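Local structure of glycoside hydrolase YxiA (Bacillus licheniformis, 3LV4) at residues A336-A341 / W439-K444; G411-Q416 / K424-S429. The protein probably hydrolyses the alpha-1,5-linked arabinose chains of arabinan as a family 43 glycoside hydrolase, and binds calcium. All coordinates share one frame; numbering follows the deposited sequence.

Interaction 1 of 2, residues A336-A341 / W439-K444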
loop_
_atom_site.group_PDB
_atom_site.type_symbol
_atom_site.label_atom_id
_atom_site.label_comp_id
_atom_site.label_asym_id
_atom_site.label_seq_id
_atom_site.Cartn_x
_atom_site.Cartn_y
_atom_site.Cartn_z
ATOM N N ALA A 336 -4.951 11.379 -3.754
ATOM C CA ALA A 336 -6.169 12.178 -3.872
ATOM C C ALA A 336 -7.058 11.871 -2.667
ATOM O O ALA A 336 -7.164 10.721 -2.261
ATOM C CB ALA A 336 -6.895 11.843 -5.167
ATOM N N PRO A 337 -7.680 12.900 -2.069
ATOM C CA PRO A 337 -8.424 12.651 -0.821
ATOM C C PRO A 337 -9.658 11.746 -0.965
ATOM O O PRO A 337 -10.022 11.076 -0.003
ATOM C CB PRO A 337 -8.846 14.058 -0.373
ATOM C CG PRO A 337 -7.826 14.985 -1.024
ATOM C CD PRO A 337 -7.548 14.340 -2.366
ATOM N N HIS A 338 -10.292 11.727 -2.134
ATOM C CA HIS A 338 -11.481 10.895 -2.341
ATOM C C HIS A 338 -11.240 9.714 -3.274
ATOM O O HIS A 338 -10.358 9.764 -4.131
ATOM C CB HIS A 338 -12.642 11.735 -2.865
ATOM C CG HIS A 338 -13.026 12.844 -1.946
ATOM N ND1 HIS A 338 -13.564 12.614 -0.697
ATOM C CD2 HIS A 338 -12.918 14.186 -2.069
ATOM C CE1 HIS A 338 -13.788 13.770 -0.099
ATOM N NE2 HIS A 338 -13.404 14.740 -0.910
ATOM N N ARG A 339 -12.047 8.663 -3.117
ATOM C CA ARG A 339 -11.895 7.464 -3.930
ATOM C C ARG A 339 -12.091 7.778 -5.417
ATOM O O ARG A 339 -12.779 8.738 -5.782
ATOM C CB ARG A 339 -12.874 6.364 -3.475
ATOM C CG ARG A 339 -14.329 6.668 -3.798
ATOM C CD ARG A 339 -15.291 5.767 -3.040
ATOM N NE ARG A 339 -15.074 4.345 -3.289
ATOM C CZ ARG A 339 -15.930 3.396 -2.912
ATOM N NH1 ARG A 339 -17.046 3.729 -2.275
ATOM N NH2 ARG A 339 -15.675 2.120 -3.169
ATOM N N TYR A 340 -11.485 6.955 -6.266
ATOM C CA TYR A 340 -11.500 7.168 -7.710
ATOM C C TYR A 340 -12.894 7.052 -8.314
ATOM O O TYR A 340 -13.587 6.059 -8.101
ATOM C CB TYR A 340 -10.563 6.171 -8.393
ATOM C CG TYR A 340 -10.497 6.338 -9.892
ATOM C CD1 TYR A 340 -10.023 7.516 -10.455
ATOM C CD2 TYR A 340 -10.899 5.318 -10.744
ATOM C CE1 TYR A 340 -9.958 7.679 -11.824
ATOM C CE2 TYR A 340 -10.836 5.471 -12.114
ATOM C CZ TYR A 340 -10.358 6.653 -12.649
ATOM O OH TYR A 340 -10.296 6.821 -14.013
ATOM N N ALA A 341 -13.283 8.062 -9.090
ATOM C CA ALA A 341 -14.591 8.084 -9.736
ATOM C C ALA A 341 -14.483 8.455 -11.213
ATOM O O ALA A 341 -15.448 8.933 -11.816
ATOM C CB ALA A 341 -15.518 9.044 -9.016
ATOM N N TRP A 439 -4.536 17.091 3.362
ATOM C CA TRP A 439 -5.574 16.961 2.344
ATOM C C TRP A 439 -6.579 18.067 2.537
ATOM O O TRP A 439 -6.949 18.379 3.668
ATOM C CB TRP A 439 -6.361 15.664 2.525
ATOM C CG TRP A 439 -5.672 14.400 2.140
ATOM C CD1 TRP A 439 -4.412 14.251 1.623
ATOM C CD2 TRP A 439 -6.234 13.092 2.220
ATOM N NE1 TRP A 439 -4.157 12.916 1.388
ATOM C CE2 TRP A 439 -5.261 12.188 1.745
ATOM C CE3 TRP A 439 -7.463 12.595 2.668
ATOM C CZ2 TRP A 439 -5.490 10.813 1.693
ATOM C CZ3 TRP A 439 -7.684 11.230 2.620
ATOM C CH2 TRP A 439 -6.703 10.356 2.132
ATOM N N GLY A 440 -7.058 18.628 1.436
ATOM C CA GLY A 440 -8.132 19.603 1.499
ATOM C C GLY A 440 -9.272 19.150 0.608
ATOM O O GLY A 440 -9.043 18.600 -0.479
ATOM N N SER A 441 -10.498 19.366 1.070
ATOM C CA SER A 441 -11.681 19.096 0.254
ATOM C C SER A 441 -12.626 20.276 0.418
ATOM O O SER A 441 -12.979 20.641 1.539
ATOM C CB SER A 441 -12.354 17.787 0.681
ATOM O OG SER A 441 -13.365 17.400 -0.231
ATOM N N SER A 442 -13.025 20.879 -0.696
ATOM C CA SER A 442 -13.689 22.183 -0.646
ATOM C C SER A 442 -15.100 22.110 -0.086
ATOM O O SER A 442 -15.807 21.113 -0.272
ATOM C CB SER A 442 -13.735 22.825 -2.039
ATOM O OG SER A 442 -14.579 22.079 -2.907
ATOM N N LEU A 443 -15.511 23.172 0.607
ATOM C CA LEU A 443 -16.900 23.297 1.010
ATOM C C LEU A 443 -17.785 23.622 -0.185
ATOM O O LEU A 443 -18.941 23.203 -0.233
ATOM C CB LEU A 443 -17.067 24.371 2.084
ATOM C CG LEU A 443 -16.871 23.929 3.532
ATOM C CD1 LEU A 443 -15.489 23.348 3.734
ATOM C CD2 LEU A 443 -17.103 25.103 4.474
ATOM N N LYS A 444 -17.251 24.369 -1.146
ATOM C CA LYS A 444 -18.021 24.694 -2.344
ATOM C C LYS A 444 -18.051 23.512 -3.309
ATOM O O LYS A 444 -17.138 22.683 -3.320
ATOM C CB LYS A 444 -17.465 25.933 -3.051
ATOM C CG LYS A 444 -16.114 25.734 -3.723
ATOM C CD LYS A 444 -15.647 27.034 -4.366
ATOM C CE LYS A 444 -14.226 26.924 -4.901
ATOM N NZ LYS A 444 -13.794 28.186 -5.566
#
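Trp439 lays one face of its indole against the ring of Pro337. From CB, which lies 3.9 Å from Pro337 CG, the indole leads off with CG anti to the carbonyl carbon (chi1 -74°). Its CG faces the CG of the proline, and Trp439 CE3 meets Pro337 CB at 3.6 Å. Farther out, Trp439 CZ3 comes within 3.5 Å of Pro337 O. A CH-pi contact follows from Pro337 CA standing 3.7 Å from the centroid of the six-membered ring of Trp439, only 14° off its normal. The loop after strand 333-335 thus packs on strand 437-442, in the region of the C-terminal lipocalin-like domain. Phe280 and Met275 of strand 272-280 also touch the indole, and His362 meets it edge-to-face. An alanine in place of Trp439 would probably leave Pro337 without its aromatic platform and open a gap beside Phe280. One residue on from Pro337, and two on from Trp439, the contact turns polar: His338 NE2 and Ser441 OG are hydrogen-bonded at 2.7 Å, nearly straight (172°), with the hydroxyl in the imidazole plane. Ser441 OG stands anti to its own backbone N, and Glu358, a calcium ligand, lies about 5 Å from the Ser441 side chain.

Interaction 2 of 2, residues G411-Q416 / K424-S429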
loop_
_atom_site.group_PDB
_atom_site.type_symbol
_atom_site.label_atom_id
_atom_site.label_comp_id
_atom_site.label_asym_id
_atom_site.label_seq_id
_atom_site.Cartn_x
_atom_site.Cartn_y
_atom_site.Cartn_z
ATOM N N GLY A 411 2.020 19.966 -3.396
ATOM C CA GLY A 411 0.986 19.025 -3.771
ATOM C C GLY A 411 0.285 19.360 -5.062
ATOM O O GLY A 411 0.788 20.143 -5.882
ATOM N N VAL A 412 -0.887 18.753 -5.235
ATOM C CA VAL A 412 -1.623 18.823 -6.487
ATOM C C VAL A 412 -3.108 19.052 -6.211
ATOM O O VAL A 412 -3.659 18.472 -5.264
ATOM C CB VAL A 412 -1.434 17.514 -7.304
ATOM C CG1 VAL A 412 -2.108 17.635 -8.663
ATOM C CG2 VAL A 412 0.055 17.210 -7.495
ATOM N N PHE A 413 -3.737 19.915 -7.016
ATOM C CA PHE A 413 -5.191 20.138 -6.992
ATOM C C PHE A 413 -5.897 19.147 -7.923
ATOM O O PHE A 413 -5.399 18.839 -9.010
ATOM C CB PHE A 413 -5.538 21.546 -7.509
ATOM C CG PHE A 413 -5.262 22.678 -6.543
ATOM C CD1 PHE A 413 -6.059 22.876 -5.426
ATOM C CD2 PHE A 413 -4.248 23.596 -6.807
ATOM C CE1 PHE A 413 -5.825 23.944 -4.560
ATOM C CE2 PHE A 413 -4.007 24.668 -5.950
ATOM C CZ PHE A 413 -4.796 24.845 -4.827
ATOM N N LEU A 414 -7.077 18.683 -7.525
ATOM C CA LEU A 414 -7.838 17.743 -8.342
ATOM C C LEU A 414 -9.324 17.866 -8.046
ATOM O O LEU A 414 -9.733 17.795 -6.886
ATOM C CB LEU A 414 -7.387 16.311 -8.048
ATOM C CG LEU A 414 -8.077 15.208 -8.855
ATOM C CD1 LEU A 414 -7.752 15.350 -10.366
ATOM C CD2 LEU A 414 -7.705 13.818 -8.327
ATOM N N ARG A 415 -10.140 18.050 -9.082
ATOM C CA ARG A 415 -11.587 18.001 -8.890
ATOM C C ARG A 415 -12.028 16.552 -8.731
ATOM O O ARG A 415 -11.654 15.690 -9.521
ATOM C CB ARG A 415 -12.327 18.629 -10.073
ATOM C CG ARG A 415 -12.110 20.110 -10.234
ATOM C CD ARG A 415 -13.000 20.651 -11.356
ATOM N NE ARG A 415 -12.820 22.084 -11.576
ATOM C CZ ARG A 415 -11.799 22.617 -12.242
ATOM N NH1 ARG A 415 -10.847 21.835 -12.741
ATOM N NH2 ARG A 415 -11.718 23.934 -12.399
ATOM N N GLN A 416 -12.843 16.295 -7.714
ATOM C CA GLN A 416 -13.241 14.942 -7.378
ATOM C C GLN A 416 -14.715 14.852 -7.046
ATOM O O GLN A 416 -15.366 15.862 -6.785
ATOM C CB GLN A 416 -12.462 14.461 -6.161
ATOM C CG GLN A 416 -10.991 14.274 -6.398
ATOM C CD GLN A 416 -10.421 13.255 -5.442
ATOM O OE1 GLN A 416 -10.137 13.560 -4.286
ATOM N NE2 GLN A 416 -10.279 12.027 -5.912
ATOM N N LYS A 424 -19.490 17.243 -6.864
ATOM C CA LYS A 424 -18.113 17.454 -7.283
ATOM C C LYS A 424 -17.495 18.526 -6.412
ATOM O O LYS A 424 -18.119 19.561 -6.163
ATOM C CB LYS A 424 -18.059 17.894 -8.746
ATOM C CG LYS A 424 -17.678 16.795 -9.719
ATOM C CD LYS A 424 -18.811 16.481 -10.685
ATOM C CE LYS A 424 -18.357 15.510 -11.779
ATOM N NZ LYS A 424 -17.780 14.243 -11.232
ATOM N N VAL A 425 -16.266 18.285 -5.954
ATOM C CA VAL A 425 -15.576 19.237 -5.096
ATOM C C VAL A 425 -14.159 19.460 -5.596
ATOM O O VAL A 425 -13.648 18.672 -6.384
ATOM C CB VAL A 425 -15.516 18.747 -3.630
ATOM C CG1 VAL A 425 -16.915 18.697 -3.026
ATOM C CG2 VAL A 425 -14.830 17.377 -3.546
HETATM N N MSE A 426 -13.527 20.537 -5.141
HETATM C CA MSE A 426 -12.116 20.765 -5.434
HETATM C C MSE A 426 -11.295 20.185 -4.292
HETATM O O MSE A 426 -11.642 20.362 -3.131
HETATM C CB MSE A 426 -11.817 22.263 -5.569
HETATM C CG MSE A 426 -10.328 22.574 -5.792
HETATM SE SE MSE A 426 -9.626 21.749 -7.441
HETATM C CE MSE A 426 -10.625 22.841 -8.735
ATOM N N THR A 427 -10.210 19.488 -4.605
ATOM C CA THR A 427 -9.361 18.966 -3.546
ATOM C C THR A 427 -7.918 19.397 -3.758
ATOM O O THR A 427 -7.540 19.828 -4.840
ATOM C CB THR A 427 -9.416 17.417 -3.471
ATOM O OG1 THR A 427 -8.647 16.846 -4.542
ATOM C CG2 THR A 427 -10.865 16.926 -3.557
ATOM N N PHE A 428 -7.118 19.292 -2.704
ATOM C CA PHE A 428 -5.679 19.328 -2.850
ATOM C C PHE A 428 -5.074 18.287 -1.923
ATOM O O PHE A 428 -5.692 17.883 -0.941
ATOM C CB PHE A 428 -5.094 20.733 -2.591
ATOM C CG PHE A 428 -5.276 21.234 -1.185
ATOM C CD1 PHE A 428 -4.410 20.840 -0.175
ATOM C CD2 PHE A 428 -6.288 22.138 -0.883
ATOM C CE1 PHE A 428 -4.561 21.320 1.124
ATOM C CE2 PHE A 428 -6.446 22.627 0.410
ATOM C CZ PHE A 428 -5.583 22.210 1.418
ATOM N N SER A 429 -3.874 17.837 -2.257
ATOM C CA SER A 429 -3.184 16.838 -1.455
ATOM C C SER A 429 -1.713 17.162 -1.556
ATOM O O SER A 429 -1.191 17.305 -2.659
ATOM C CB SER A 429 -3.454 15.431 -1.990
ATOM O OG SER A 429 -2.782 14.451 -1.209
HETATM O O HOH W 1 -5.821 16.272 -4.519
#
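Leu414 O is gripped twice by Thr427, through the backbone N at 2.9 Å and through OG1 at 2.8 Å. The two donors approach differently: the hydroxyl lies in the carbonyl plane on a lone pair, while the amide N stands about 40° out of it. Thr427 can do this because OG1 sits between its backbone N and carbonyl carbon (chi1 76°). A water also donates to OG1 and to Val412 O, bridging the strands beside this carbonyl.

Strands 407-418 and 423-432 form an antiparallel beta hairpin within the lipocalin-like domain, their segments running at 158° to each other. Leu414 with Thr427 and Gln416 with Val425 are hydrogen-bonded pairs, and the latter has the shorter backbone bonds, with Val425 N 2.7 Å from Gln416 O. Gln416 crosses Thr427 at about a right angle, bringing OE1 to 3.5 Å from Thr427 CG2; the same oxygen accepts from His338 N.

Leu414, Gln416, Val425 and Thr427 point to one face of the sheet; on the opposite one lie the non-hydrogen-bonded pairs Phe413 with Phe428 and Arg415 with Met426. The Phe413 ring brings CD1 to 3.7 Å from Phe428 CB. Met426, a selenomethionine, bends at chi2 and chi3, which returns its end toward the partner strand: SE makes an oblique Met-aromatic contact with Phe413, 5.3 Å from the ring centroid, and CE lies 3.6 Å above the plane of the Arg415 guanidinium, over its centre.

Chemically, the methyl packs against the flat face of the cation while NH1 and NH2 form salt bridges beyond the hairpin with Glu346 and Asp352, whose carboxylates probably balance the positive charge of Arg415 and fix the orientation of its guanidinium.

Overall arrangement
From the N terminus, the chain reaches 336-341 just past strand 333-335. It then runs through the C-terminal domain, where 411-416 and 424-429 pair as interaction 2, a local hairpin with only seven residues between its segments. Interaction 1 closes one strand later, at 439-444, so its loop of 97 residues encloses interaction 2 without crossing it. The centres lie about 5 Å apart, and strands 423-432 and 437-442 are sheet neighbours, with Gly440 N 2.8 Å from Phe428 O. Together the contacts tie the loop after strand 333-335 to strands 407-418, 423-432 and 437-442, with the Ser441 side chain about 10 Å from the calcium ion held by Asn281, Glu358 and Glu375.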